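PDB 2CIU: mitochondrial import inner membrane translocase subunit TIM21 from Saccharomyces cerevisiae, which keeps the TIM23 translocase of the inner mitochondrial membrane in close contact with the TOM complex during import of proteins carrying transit peptides. Local coordinates for residues Ser5-Leu10 against Pro57-Lys62; Phe11-Ser16 against Asn97-Phe102; Tyr73-Val78 against Leu86-Ala91; Ile103-Asp108 against Tyr116-Lys121. One frame throughout, in Å; residues are numbered along the deposited sequence.

Contact 1 (Ser5-Leu10 against Pro57-Lys62); sequences SGDTQL and PIVSTK
I58 meets D7 through its backbone, its carbonyl O lying 4.4 Å from D7 CB. At V59 the chain comes closer: OD2 of D7 sits 3.4 Å from V59 CA, and V59 CB leads away from the helix, though it still lies 3.9 Å from D7 OD2. S60 carries most of the contact. Its OG donates to D7 OD1 at 2.6 Å, on the syn side of the carboxylate, and its backbone N makes a weak bond to D7 OD2 at 3.1 Å. In D7, CG lies anti to the carbonyl carbon (chi1 -74°), which brings the carboxylate to S60; its turn about the next bond (chi2 -18°) gives OD1 to the small serine's hydroxyl and OD2 to the amide. A water donating to OD2 at 2.6 Å adds a third partner. S60 OG is also hydrogen-bonded to H72, which probably limits its rotation. The contact joins the first turn of helix 6-20 to strand 60-64, beside strand 70-79, where I58 rests on M74; L10 reaches L89 and A91 of strand 84-92.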
loop_
_atom_site.group_PDB
_atom_site.type_symbol
_atom_site.label_atom_id
_atom_site.label_comp_id
_atom_site.label_asym_id
_atom_site.label_seq_id
_atom_site.Cartn_x
_atom_site.Cartn_y
_atom_site.Cartn_z
ATOM N N SER A 5 4.309 -12.923 -12.324
ATOM C CA SER A 5 3.065 -12.408 -11.683
ATOM C C SER A 5 3.316 -12.029 -10.227
ATOM O O SER A 5 2.387 -11.658 -9.518
ATOM C CB SER A 5 1.964 -13.467 -11.745
ATOM O OG SER A 5 0.742 -12.951 -11.252
ATOM N N GLY A 6 4.576 -12.123 -9.799
ATOM C CA GLY A 6 4.951 -11.802 -8.429
ATOM C C GLY A 6 4.456 -10.451 -7.953
ATOM O O GLY A 6 3.683 -10.366 -7.000
ATOM N N ASP A 7 4.908 -9.391 -8.617
ATOM C CA ASP A 7 4.510 -8.036 -8.265
ATOM C C ASP A 7 3.040 -7.758 -8.579
ATOM O O ASP A 7 2.387 -6.999 -7.878
ATOM C CB ASP A 7 5.379 -7.011 -8.999
ATOM C CG ASP A 7 6.773 -6.911 -8.420
ATOM O OD1 ASP A 7 6.959 -7.352 -7.274
ATOM O OD2 ASP A 7 7.672 -6.379 -9.105
ATOM N N THR A 8 2.527 -8.376 -9.638
ATOM C CA THR A 8 1.139 -8.158 -10.001
ATOM C C THR A 8 0.223 -8.672 -8.894
ATOM O O THR A 8 -0.686 -7.968 -8.459
ATOM C CB THR A 8 0.799 -8.857 -11.331
ATOM O OG1 THR A 8 1.560 -8.259 -12.388
ATOM C CG2 THR A 8 -0.691 -8.716 -11.644
ATOM N N GLN A 9 0.470 -9.890 -8.423
ATOM C CA GLN A 9 -0.357 -10.442 -7.355
ATOM C C GLN A 9 -0.153 -9.679 -6.059
ATOM O O GLN A 9 -1.094 -9.459 -5.306
ATOM C CB GLN A 9 -0.059 -11.935 -7.147
ATOM C CG GLN A 9 -0.326 -12.750 -8.400
ATOM C CD GLN A 9 -0.479 -14.245 -8.160
ATOM O OE1 GLN A 9 -0.300 -15.039 -9.080
ATOM N NE2 GLN A 9 -0.826 -14.633 -6.937
ATOM N N LEU A 10 1.076 -9.250 -5.806
ATOM C CA LEU A 10 1.368 -8.514 -4.587
ATOM C C LEU A 10 0.558 -7.215 -4.561
ATOM O O LEU A 10 -0.055 -6.863 -3.551
ATOM C CB LEU A 10 2.871 -8.220 -4.518
ATOM C CG LEU A 10 3.459 -7.841 -3.164
ATOM C CD1 LEU A 10 3.258 -8.985 -2.182
ATOM C CD2 LEU A 10 4.943 -7.539 -3.332
ATOM N N PRO A 57 5.904 2.282 -13.126
ATOM C CA PRO A 57 5.196 1.014 -13.269
ATOM C C PRO A 57 5.150 0.398 -11.864
ATOM O O PRO A 57 5.997 0.703 -11.019
ATOM C CB PRO A 57 6.108 0.221 -14.199
ATOM C CG PRO A 57 6.697 1.282 -15.066
ATOM C CD PRO A 57 7.037 2.366 -14.064
ATOM N N ILE A 58 4.157 -0.445 -11.614
ATOM C CA ILE A 58 4.028 -1.108 -10.325
ATOM C C ILE A 58 5.124 -2.173 -10.230
ATOM O O ILE A 58 5.209 -3.077 -11.063
ATOM C CB ILE A 58 2.635 -1.755 -10.185
ATOM C CG1 ILE A 58 1.574 -0.654 -10.121
ATOM C CG2 ILE A 58 2.570 -2.611 -8.930
ATOM C CD1 ILE A 58 0.152 -1.149 -10.294
ATOM N N VAL A 59 5.973 -2.052 -9.214
ATOM C CA VAL A 59 7.074 -2.993 -9.023
ATOM C C VAL A 59 7.490 -3.016 -7.557
ATOM O O VAL A 59 7.136 -2.126 -6.792
ATOM C CB VAL A 59 8.344 -2.566 -9.816
ATOM C CG1 VAL A 59 8.045 -2.477 -11.314
ATOM C CG2 VAL A 59 8.853 -1.236 -9.282
ATOM N N SER A 60 8.248 -4.038 -7.175
ATOM C CA SER A 60 8.763 -4.102 -5.814
ATOM C C SER A 60 10.273 -4.073 -5.938
ATOM O O SER A 60 10.822 -4.329 -7.009
ATOM C CB SER A 60 8.353 -5.394 -5.096
ATOM O OG SER A 60 8.922 -6.533 -5.707
ATOM N N THR A 61 10.933 -3.712 -4.849
ATOM C CA THR A 61 12.392 -3.713 -4.815
ATOM C C THR A 61 12.764 -4.732 -3.740
ATOM O O THR A 61 12.022 -4.918 -2.768
ATOM C CB THR A 61 12.971 -2.323 -4.462
ATOM O OG1 THR A 61 14.402 -2.373 -4.590
ATOM C CG2 THR A 61 12.607 -1.919 -3.035
ATOM N N LYS A 62 13.899 -5.405 -3.914
ATOM C CA LYS A 62 14.316 -6.420 -2.952
ATOM C C LYS A 62 15.471 -5.965 -2.075
ATOM O O LYS A 62 16.346 -5.241 -2.534
ATOM C CB LYS A 62 14.748 -7.686 -3.680
ATOM C CG LYS A 62 13.713 -8.259 -4.624
ATOM C CD LYS A 62 14.358 -9.348 -5.463
ATOM C CE LYS A 62 13.497 -9.775 -6.636
ATOM N NZ LYS A 62 13.522 -8.744 -7.705
HETATM O O HOH W 1 10.160 -6.992 -9.127
#

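Contact 2 (Phe11-Ser16 against Asn97-Phe102)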
loop_
_atom_site.group_PDB
_atom_site.type_symbol
_atom_site.label_atom_id
_atom_site.label_comp_id
_atom_site.label_asym_id
_atom_site.label_seq_id
_atom_site.Cartn_x
_atom_site.Cartn_y
_atom_site.Cartn_z
ATOM N N PHE A 11 0.557 -6.515 -5.691
ATOM C CA PHE A 11 -0.186 -5.271 -5.827
ATOM C C PHE A 11 -1.701 -5.507 -5.778
ATOM O O PHE A 11 -2.418 -4.805 -5.075
ATOM C CB PHE A 11 0.175 -4.588 -7.147
ATOM C CG PHE A 11 -0.762 -3.474 -7.527
ATOM C CD1 PHE A 11 -0.733 -2.250 -6.865
ATOM C CD2 PHE A 11 -1.714 -3.673 -8.518
ATOM C CE1 PHE A 11 -1.644 -1.237 -7.183
ATOM C CE2 PHE A 11 -2.627 -2.668 -8.842
ATOM C CZ PHE A 11 -2.594 -1.451 -8.177
ATOM N N ASN A 12 -2.186 -6.494 -6.522
ATOM C CA ASN A 12 -3.628 -6.752 -6.526
ATOM C C ASN A 12 -4.146 -7.053 -5.126
ATOM O O ASN A 12 -5.196 -6.572 -4.702
ATOM C CB ASN A 12 -3.964 -7.927 -7.452
ATOM C CG ASN A 12 -3.844 -7.568 -8.926
ATOM O OD1 ASN A 12 -3.771 -6.390 -9.296
ATOM N ND2 ASN A 12 -3.834 -8.591 -9.777
ATOM N N ARG A 13 -3.389 -7.859 -4.400
ATOM C CA ARG A 13 -3.752 -8.237 -3.057
ATOM C C ARG A 13 -3.746 -7.025 -2.120
ATOM O O ARG A 13 -4.673 -6.812 -1.333
ATOM C CB ARG A 13 -2.756 -9.296 -2.593
ATOM C CG ARG A 13 -2.900 -9.767 -1.186
ATOM C CD ARG A 13 -1.825 -10.812 -0.993
ATOM N NE ARG A 13 -1.666 -11.206 0.391
ATOM C CZ ARG A 13 -0.606 -11.866 0.835
ATOM N NH1 ARG A 13 0.369 -12.191 -0.010
ATOM N NH2 ARG A 13 -0.520 -12.192 2.114
ATOM N N ALA A 14 -2.693 -6.221 -2.222
ATOM C CA ALA A 14 -2.551 -5.051 -1.378
ATOM C C ALA A 14 -3.567 -3.949 -1.655
ATOM O O ALA A 14 -4.174 -3.420 -0.732
ATOM C CB ALA A 14 -1.129 -4.502 -1.506
ATOM N N VAL A 15 -3.760 -3.611 -2.924
ATOM C CA VAL A 15 -4.692 -2.546 -3.253
ATOM C C VAL A 15 -6.117 -2.967 -2.898
ATOM O O VAL A 15 -6.945 -2.133 -2.526
ATOM C CB VAL A 15 -4.577 -2.143 -4.750
ATOM C CG1 VAL A 15 -5.175 -3.227 -5.649
ATOM C CG2 VAL A 15 -5.247 -0.803 -4.972
ATOM N N SER A 16 -6.395 -4.263 -2.981
ATOM C CA SER A 16 -7.727 -4.736 -2.634
ATOM C C SER A 16 -7.994 -4.543 -1.149
ATOM O O SER A 16 -9.100 -4.175 -0.752
ATOM C CB SER A 16 -7.891 -6.199 -3.033
ATOM O OG SER A 16 -7.859 -6.315 -4.444
ATOM N N ASN A 97 3.257 -20.685 3.441
ATOM C CA ASN A 97 2.217 -20.361 2.461
ATOM C C ASN A 97 2.750 -20.091 1.071
ATOM O O ASN A 97 3.928 -19.801 0.881
ATOM C CB ASN A 97 1.453 -19.115 2.903
ATOM C CG ASN A 97 0.761 -19.291 4.228
ATOM O OD1 ASN A 97 0.621 -18.334 4.995
ATOM N ND2 ASN A 97 0.307 -20.505 4.505
ATOM N N TYR A 98 1.857 -20.183 0.090
ATOM C CA TYR A 98 2.216 -19.887 -1.279
ATOM C C TYR A 98 2.427 -18.374 -1.373
ATOM O O TYR A 98 3.482 -17.901 -1.811
ATOM C CB TYR A 98 1.082 -20.293 -2.223
ATOM C CG TYR A 98 1.306 -19.836 -3.644
ATOM C CD1 TYR A 98 2.073 -20.586 -4.526
ATOM C CD2 TYR A 98 0.772 -18.628 -4.096
ATOM C CE1 TYR A 98 2.306 -20.149 -5.825
ATOM C CE2 TYR A 98 1.000 -18.183 -5.393
ATOM C CZ TYR A 98 1.764 -18.948 -6.252
ATOM O OH TYR A 98 1.962 -18.522 -7.544
ATOM N N GLN A 99 1.417 -17.614 -0.952
ATOM C CA GLN A 99 1.497 -16.159 -0.998
ATOM C C GLN A 99 2.460 -15.663 0.075
ATOM O O GLN A 99 2.517 -16.214 1.174
ATOM C CB GLN A 99 0.106 -15.520 -0.804
ATOM C CG GLN A 99 -0.482 -15.609 0.602
ATOM C CD GLN A 99 -1.119 -16.947 0.916
ATOM O OE1 GLN A 99 -1.041 -17.890 0.130
ATOM N NE2 GLN A 99 -1.758 -17.034 2.075
ATOM N N PRO A 100 3.239 -14.618 -0.237
ATOM C CA PRO A 100 4.175 -14.126 0.772
ATOM C C PRO A 100 3.491 -13.461 1.946
ATOM O O PRO A 100 2.351 -13.003 1.851
ATOM C CB PRO A 100 5.054 -13.158 -0.017
ATOM C CG PRO A 100 4.109 -12.625 -1.050
ATOM C CD PRO A 100 3.402 -13.885 -1.504
ATOM N N ASP A 101 4.198 -13.408 3.065
ATOM C CA ASP A 101 3.661 -12.772 4.252
ATOM C C ASP A 101 3.765 -11.258 4.144
ATOM O O ASP A 101 4.751 -10.732 3.631
ATOM C CB ASP A 101 4.431 -13.215 5.499
ATOM C CG ASP A 101 4.284 -14.691 5.784
ATOM O OD1 ASP A 101 3.138 -15.181 5.774
ATOM O OD2 ASP A 101 5.313 -15.354 6.039
ATOM N N PHE A 102 2.733 -10.555 4.597
ATOM C CA PHE A 102 2.780 -9.102 4.606
ATOM C C PHE A 102 3.383 -8.787 5.973
ATOM O O PHE A 102 2.833 -9.168 7.008
ATOM C CB PHE A 102 1.381 -8.493 4.490
ATOM C CG PHE A 102 0.906 -8.307 3.067
ATOM C CD1 PHE A 102 1.540 -8.955 2.011
ATOM C CD2 PHE A 102 -0.186 -7.495 2.793
ATOM C CE1 PHE A 102 1.089 -8.795 0.700
ATOM C CE2 PHE A 102 -0.647 -7.329 1.484
ATOM C CZ PHE A 102 -0.010 -7.978 0.440
#
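The carbonyl oxygen of P100 is gripped by both terminal nitrogens of R13, with NH1 at 2.8 Å from O and NH2 at 3.0 Å. The arginine thus binds a main-chain carbonyl end-on and makes a cation-pi stack on F102, where helix 6-20 lies against the antiparallel sheet of this domain, which belongs to the NTF2 clan. NH1 approaches on a lone pair, in the carbonyl plane, whereas NH2 comes nearly along the C=O axis; the oxygen itself lies close to the guanidinium plane. Arginine suits the place because a flat head on a long chain can bond at its edge and still offer its faces to carbon. CG of R13 is anti to the backbone N (chi1 176°) and the chain runs extended to NE, carrying the group past F102. That ring lies flat beneath the guanidinium, their planes 20° apart, with CZ of R13 4.0 Å from the ring centroid. Over the opposite face comes CG of Q99, with CB close to NH1, the amide plane turned steeply against the guanidinium. The head is sandwiched between a ring and an aliphatic chain, which should hold it flat. L10 and M17 of the same helix also pack on F102, as do L89 and A91 of strand 84-92. Small A14 lets the ring approach the helix: F102 CE2 is 4.1 Å from A14 CA, which lies at the edge of the ring.

Contact 3 (Tyr73-Val78 against Leu86-Ala91); sequences YMRFHV and LVHLEA
M74 and L89 form a hydrogen-bonded antiparallel pair, with M74 N to L89 O and L89 N to M74 O both at 2.8 Å, and F76 pairs with V87 likewise. Between them R75 faces H88 in a non-hydrogen-bonded pair, and here the side chains make the bond: R75 NE donates to H88 ND1 at 3.0 Å, nearly straight at 163° and in the guanidinium plane. CG of H88 is anti to the backbone N (chi1 168°), which sets the ring beside R75. A leucine at H88 would probably leave R75 NE without this acceptor and its guanidinium freer to turn. Further out, Y106 of strand 101-108 meets the H88 ring and packs on R75, while the Y73 ring lies alongside E90, whose OE2 bonds to H71. On the buried face, compact V87 sets CB over the F76 ring, 3.8 Å from its centroid, a CH-pi contact. This hairpin of strands 70-79 and 84-92 lies mid-sheet between strands 41-48, 60-64 and 101-108, with helix 6-20 covering the face of F76 and L89.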
loop_
_atom_site.group_PDB
_atom_site.type_symbol
_atom_site.label_atom_id
_atom_site.label_comp_id
_atom_site.label_asym_id
_atom_site.label_seq_id
_atom_site.Cartn_x
_atom_site.Cartn_y
_atom_site.Cartn_z
ATOM N N TYR A 73 9.723 -4.636 -1.080
ATOM C CA TYR A 73 9.104 -3.376 -0.705
ATOM C C TYR A 73 8.385 -2.836 -1.932
ATOM O O TYR A 73 8.924 -2.847 -3.033
ATOM C CB TYR A 73 10.165 -2.379 -0.239
ATOM C CG TYR A 73 10.895 -2.842 0.993
ATOM C CD1 TYR A 73 10.473 -2.465 2.261
ATOM C CD2 TYR A 73 12.003 -3.677 0.880
ATOM C CE1 TYR A 73 11.142 -2.905 3.399
ATOM C CE2 TYR A 73 12.677 -4.127 2.002
ATOM C CZ TYR A 73 12.247 -3.736 3.258
ATOM O OH TYR A 73 12.935 -4.165 4.370
ATOM N N MET A 74 7.158 -2.375 -1.734
ATOM C CA MET A 74 6.379 -1.846 -2.838
ATOM C C MET A 74 5.604 -0.620 -2.404
ATOM O O MET A 74 5.018 -0.595 -1.316
ATOM C CB MET A 74 5.397 -2.905 -3.345
ATOM C CG MET A 74 4.479 -2.393 -4.459
ATOM S SD MET A 74 3.291 -3.660 -5.026
ATOM C CE MET A 74 4.303 -4.542 -6.167
ATOM N N ARG A 75 5.620 0.404 -3.249
ATOM C CA ARG A 75 4.864 1.608 -2.968
ATOM C C ARG A 75 3.943 1.881 -4.142
ATOM O O ARG A 75 4.321 1.696 -5.293
ATOM C CB ARG A 75 5.794 2.800 -2.733
ATOM C CG ARG A 75 6.474 2.663 -1.396
ATOM C CD ARG A 75 7.276 3.857 -0.988
ATOM N NE ARG A 75 7.719 3.639 0.383
ATOM C CZ ARG A 75 8.512 4.457 1.063
ATOM N NH1 ARG A 75 8.970 5.569 0.504
ATOM N NH2 ARG A 75 8.843 4.150 2.309
ATOM N N PHE A 76 2.717 2.290 -3.838
ATOM C CA PHE A 76 1.769 2.628 -4.894
ATOM C C PHE A 76 0.764 3.620 -4.335
ATOM O O PHE A 76 0.787 3.935 -3.149
ATOM C CB PHE A 76 1.076 1.367 -5.459
ATOM C CG PHE A 76 0.248 0.611 -4.463
ATOM C CD1 PHE A 76 -1.088 0.952 -4.233
ATOM C CD2 PHE A 76 0.793 -0.461 -3.765
ATOM C CE1 PHE A 76 -1.860 0.227 -3.326
ATOM C CE2 PHE A 76 0.029 -1.187 -2.859
ATOM C CZ PHE A 76 -1.302 -0.847 -2.637
ATOM N N HIS A 77 -0.109 4.140 -5.187
ATOM C CA HIS A 77 -1.079 5.104 -4.722
ATOM C C HIS A 77 -2.489 4.650 -4.983
ATOM O O HIS A 77 -2.724 3.835 -5.867
ATOM C CB HIS A 77 -0.909 6.445 -5.438
ATOM C CG HIS A 77 0.369 7.157 -5.116
ATOM N ND1 HIS A 77 1.533 6.966 -5.828
ATOM C CD2 HIS A 77 0.655 8.073 -4.163
ATOM C CE1 HIS A 77 2.482 7.741 -5.327
ATOM N NE2 HIS A 77 1.974 8.424 -4.319
ATOM N N VAL A 78 -3.408 5.201 -4.196
ATOM C CA VAL A 78 -4.838 4.956 -4.351
ATOM C C VAL A 78 -5.415 6.364 -4.333
ATOM O O VAL A 78 -5.156 7.151 -3.416
ATOM C CB VAL A 78 -5.427 4.100 -3.211
ATOM C CG1 VAL A 78 -6.951 4.006 -3.368
ATOM C CG2 VAL A 78 -4.819 2.693 -3.253
ATOM N N LEU A 86 -0.602 7.345 -0.333
ATOM C CA LEU A 86 0.607 6.627 -0.692
ATOM C C LEU A 86 0.554 5.383 0.181
ATOM O O LEU A 86 0.372 5.483 1.387
ATOM C CB LEU A 86 1.863 7.445 -0.361
ATOM C CG LEU A 86 3.195 6.694 -0.520
ATOM C CD1 LEU A 86 3.354 6.128 -1.922
ATOM C CD2 LEU A 86 4.319 7.661 -0.232
ATOM N N VAL A 87 0.688 4.213 -0.429
ATOM C CA VAL A 87 0.642 2.949 0.299
ATOM C C VAL A 87 2.030 2.338 0.273
ATOM O O VAL A 87 2.673 2.291 -0.774
ATOM C CB VAL A 87 -0.346 1.949 -0.366
ATOM C CG1 VAL A 87 -0.411 0.651 0.424
ATOM C CG2 VAL A 87 -1.733 2.583 -0.461
ATOM N N HIS A 88 2.498 1.897 1.438
ATOM C CA HIS A 88 3.805 1.266 1.547
ATOM C C HIS A 88 3.578 -0.163 2.022
ATOM O O HIS A 88 2.848 -0.388 2.982
ATOM C CB HIS A 88 4.665 1.998 2.583
ATOM C CG HIS A 88 5.901 1.245 2.965
ATOM N ND1 HIS A 88 7.081 1.340 2.259
ATOM C CD2 HIS A 88 6.119 0.334 3.942
ATOM C CE1 HIS A 88 7.971 0.516 2.783
ATOM N NE2 HIS A 88 7.413 -0.105 3.804
ATOM N N LEU A 89 4.210 -1.114 1.348
ATOM C CA LEU A 89 4.092 -2.520 1.689
ATOM C C LEU A 89 5.451 -3.197 1.744
ATOM O O LEU A 89 6.309 -2.954 0.895
ATOM C CB LEU A 89 3.227 -3.236 0.633
ATOM C CG LEU A 89 3.138 -4.763 0.669
ATOM C CD1 LEU A 89 2.423 -5.208 1.937
ATOM C CD2 LEU A 89 2.391 -5.267 -0.580
ATOM N N GLU A 90 5.639 -4.011 2.779
ATOM C CA GLU A 90 6.834 -4.824 2.948
ATOM C C GLU A 90 6.326 -6.261 3.046
ATOM O O GLU A 90 5.453 -6.555 3.864
ATOM C CB GLU A 90 7.576 -4.486 4.241
ATOM C CG GLU A 90 8.879 -5.279 4.363
ATOM C CD GLU A 90 9.573 -5.079 5.700
ATOM O OE1 GLU A 90 9.280 -4.081 6.385
ATOM O OE2 GLU A 90 10.424 -5.924 6.059
ATOM N N ALA A 91 6.853 -7.144 2.212
ATOM C CA ALA A 91 6.449 -8.544 2.246
ATOM C C ALA A 91 7.673 -9.446 2.212
ATOM O O ALA A 91 8.781 -9.000 1.909
ATOM C CB ALA A 91 5.527 -8.857 1.054
HETATM O O HOH W 2 12.212 -2.987 6.700
#

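Contact 4 (Ile103-Asp108 against Tyr116-Lys121); sequences INMYVD and YLIKPK
CB of Y106 fills the middle of one face of the Y116 ring, 3.8 Å from its centroid, while the two tyrosines lie side by side, pointing the same way; the ring planes meet obliquely, at 51°. At the edge of the Y116 ring, in its plane, comes ND2 of N104, 3.2 Å from CE1. CG of N104 is anti to the backbone N (chi1 180°), carrying the amide across to Y116 and I118. P120 takes the next hollow, its CG 3.4 Å from N104 CG. On the other face of the strand pair, M105 CB meets I118 CB at 3.9 Å, and M105 also packs on A14 and V18 of helix 6-20. M105 SD touches L117 CD1 where the chain turns a corner. L117 and I118 both face M105, a classic beta bulge, and M105 O accepts from L117 N at 2.8 Å and I118 N at 3.1 Å. I118 O likewise accepts twice, from M105 N and, at 3.3 Å, from N104 ND2. An alanine at N104 would probably leave I118 O with one donor fewer and open a gap between P120 and the edge of the Y116 ring. The chemistry implies that the irregular backbone of residues 116-121 is held by doubly used carbonyls, with the side-chain amide of N104 adding a second donor to I118 O.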
loop_
_atom_site.group_PDB
_atom_site.type_symbol
_atom_site.label_atom_id
_atom_site.label_comp_id
_atom_site.label_asym_id
_atom_site.label_seq_id
_atom_site.Cartn_x
_atom_site.Cartn_y
_atom_site.Cartn_z
ATOM N N ILE A 103 4.527 -8.111 5.961
ATOM C CA ILE A 103 5.248 -7.757 7.177
ATOM C C ILE A 103 4.856 -6.394 7.745
ATOM O O ILE A 103 4.769 -6.213 8.962
ATOM C CB ILE A 103 6.771 -7.743 6.894
ATOM C CG1 ILE A 103 7.234 -9.131 6.458
ATOM C CG2 ILE A 103 7.535 -7.271 8.132
ATOM C CD1 ILE A 103 8.686 -9.178 6.033
ATOM N N ASN A 104 4.606 -5.440 6.861
ATOM C CA ASN A 104 4.282 -4.087 7.277
ATOM C C ASN A 104 3.495 -3.457 6.138
ATOM O O ASN A 104 3.827 -3.656 4.984
ATOM C CB ASN A 104 5.599 -3.313 7.495
ATOM C CG ASN A 104 5.388 -1.874 7.936
ATOM O OD1 ASN A 104 6.236 -1.006 7.682
ATOM N ND2 ASN A 104 4.274 -1.611 8.604
ATOM N N MET A 105 2.439 -2.725 6.463
ATOM C CA MET A 105 1.673 -2.056 5.425
ATOM C C MET A 105 0.977 -0.840 6.009
ATOM O O MET A 105 0.248 -0.939 6.996
ATOM C CB MET A 105 0.657 -3.015 4.803
ATOM C CG MET A 105 -0.103 -2.377 3.653
ATOM S SD MET A 105 -1.325 -3.519 2.945
ATOM C CE MET A 105 -1.481 -2.806 1.359
ATOM N N TYR A 106 1.242 0.331 5.435
ATOM C CA TYR A 106 0.602 1.526 5.939
ATOM C C TYR A 106 0.199 2.438 4.799
ATOM O O TYR A 106 0.637 2.277 3.653
ATOM C CB TYR A 106 1.498 2.251 6.963
ATOM C CG TYR A 106 2.798 2.822 6.425
ATOM C CD1 TYR A 106 2.821 4.021 5.707
ATOM C CD2 TYR A 106 4.004 2.157 6.642
ATOM C CE1 TYR A 106 4.022 4.546 5.214
ATOM C CE2 TYR A 106 5.204 2.667 6.157
ATOM C CZ TYR A 106 5.210 3.853 5.446
ATOM O OH TYR A 106 6.397 4.329 4.937
ATOM N N VAL A 107 -0.667 3.384 5.126
ATOM C CA VAL A 107 -1.187 4.313 4.147
ATOM C C VAL A 107 -1.056 5.721 4.644
ATOM O O VAL A 107 -1.476 6.028 5.759
ATOM C CB VAL A 107 -2.681 4.037 3.878
ATOM C CG1 VAL A 107 -3.197 4.998 2.824
ATOM C CG2 VAL A 107 -2.866 2.595 3.461
ATOM N N ASP A 108 -0.464 6.571 3.814
ATOM C CA ASP A 108 -0.281 7.974 4.150
ATOM C C ASP A 108 -1.182 8.855 3.293
ATOM O O ASP A 108 -1.011 8.907 2.077
ATOM C CB ASP A 108 1.166 8.423 3.893
ATOM C CG ASP A 108 2.146 7.932 4.952
ATOM O OD1 ASP A 108 1.724 7.623 6.084
ATOM O OD2 ASP A 108 3.359 7.885 4.639
ATOM N N TYR A 116 -1.865 2.214 9.783
ATOM C CA TYR A 116 -1.313 0.884 9.570
ATOM C C TYR A 116 -2.372 -0.186 9.352
ATOM O O TYR A 116 -3.233 -0.410 10.202
ATOM C CB TYR A 116 -0.434 0.474 10.762
ATOM C CG TYR A 116 0.942 1.096 10.735
ATOM C CD1 TYR A 116 2.027 0.390 10.217
ATOM C CD2 TYR A 116 1.150 2.403 11.177
ATOM C CE1 TYR A 116 3.291 0.972 10.135
ATOM C CE2 TYR A 116 2.416 2.997 11.101
ATOM C CZ TYR A 116 3.476 2.272 10.575
ATOM O OH TYR A 116 4.715 2.858 10.456
ATOM N N LEU A 117 -2.318 -0.829 8.195
ATOM C CA LEU A 117 -3.224 -1.926 7.890
ATOM C C LEU A 117 -2.607 -3.179 8.490
ATOM O O LEU A 117 -3.304 -4.068 8.969
ATOM C CB LEU A 117 -3.386 -2.103 6.380
ATOM C CG LEU A 117 -4.244 -1.047 5.678
ATOM C CD1 LEU A 117 -4.218 -1.282 4.169
ATOM C CD2 LEU A 117 -5.668 -1.114 6.208
ATOM N N ILE A 118 -1.281 -3.246 8.454
ATOM C CA ILE A 118 -0.571 -4.384 9.011
ATOM C C ILE A 118 0.579 -3.838 9.830
ATOM O O ILE A 118 1.498 -3.221 9.292
ATOM C CB ILE A 118 -0.046 -5.313 7.897
ATOM C CG1 ILE A 118 -1.244 -5.906 7.146
ATOM C CG2 ILE A 118 0.831 -6.416 8.492
ATOM C CD1 ILE A 118 -0.894 -6.787 5.987
ATOM N N LYS A 119 0.496 -4.029 11.143
ATOM C CA LYS A 119 1.542 -3.561 12.041
ATOM C C LYS A 119 2.576 -4.656 12.196
ATOM O O LYS A 119 2.241 -5.812 12.461
ATOM C CB LYS A 119 0.958 -3.194 13.405
ATOM C CG LYS A 119 0.213 -1.872 13.412
ATOM C CD LYS A 119 -0.312 -1.554 14.799
ATOM C CE LYS A 119 -1.019 -0.212 14.826
ATOM N NZ LYS A 119 -1.509 0.127 16.193
ATOM N N PRO A 120 3.857 -4.304 12.035
ATOM C CA PRO A 120 4.945 -5.275 12.152
ATOM C C PRO A 120 4.991 -5.981 13.500
ATOM O O PRO A 120 4.556 -5.435 14.521
ATOM C CB PRO A 120 6.192 -4.425 11.909
ATOM C CG PRO A 120 5.693 -3.309 11.050
ATOM C CD PRO A 120 4.384 -2.969 11.708
ATOM N N LYS A 121 5.517 -7.201 13.495
ATOM C CA LYS A 121 5.652 -7.978 14.722
ATOM C C LYS A 121 6.621 -7.223 15.629
ATOM O O LYS A 121 6.431 -7.170 16.843
ATOM C CB LYS A 121 6.201 -9.368 14.415
ATOM C CG LYS A 121 6.178 -10.326 15.603
ATOM C CD LYS A 121 6.720 -11.696 15.215
ATOM C CE LYS A 121 6.675 -12.666 16.384
ATOM N NZ LYS A 121 7.241 -14.000 16.030
HETATM O O HOH W 3 5.896 -8.118 10.871
HETATM O O HOH W 4 6.824 1.584 9.307
#

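How the contacts relate
All four contacts belong to one compact domain facing the intermembrane space, built on a single antiparallel sheet. Contacts 1 and 2 use successive turns of helix 6-20, their centres about 10 Å apart, and their segments alternate along the chain. Contact 3 is the central hairpin, nested inside the loop that contact 2 closes; contact 4 follows on strand 101-108, which contact 2 also uses. Contacts 1 and 4, about 17 Å apart at their centres, do not touch, but contact 3 touches both. The helix at the start of the chain is thus held on the sheet by residues distant in sequence, so that it and strands from the middle and later parts of the chain pack as one unit.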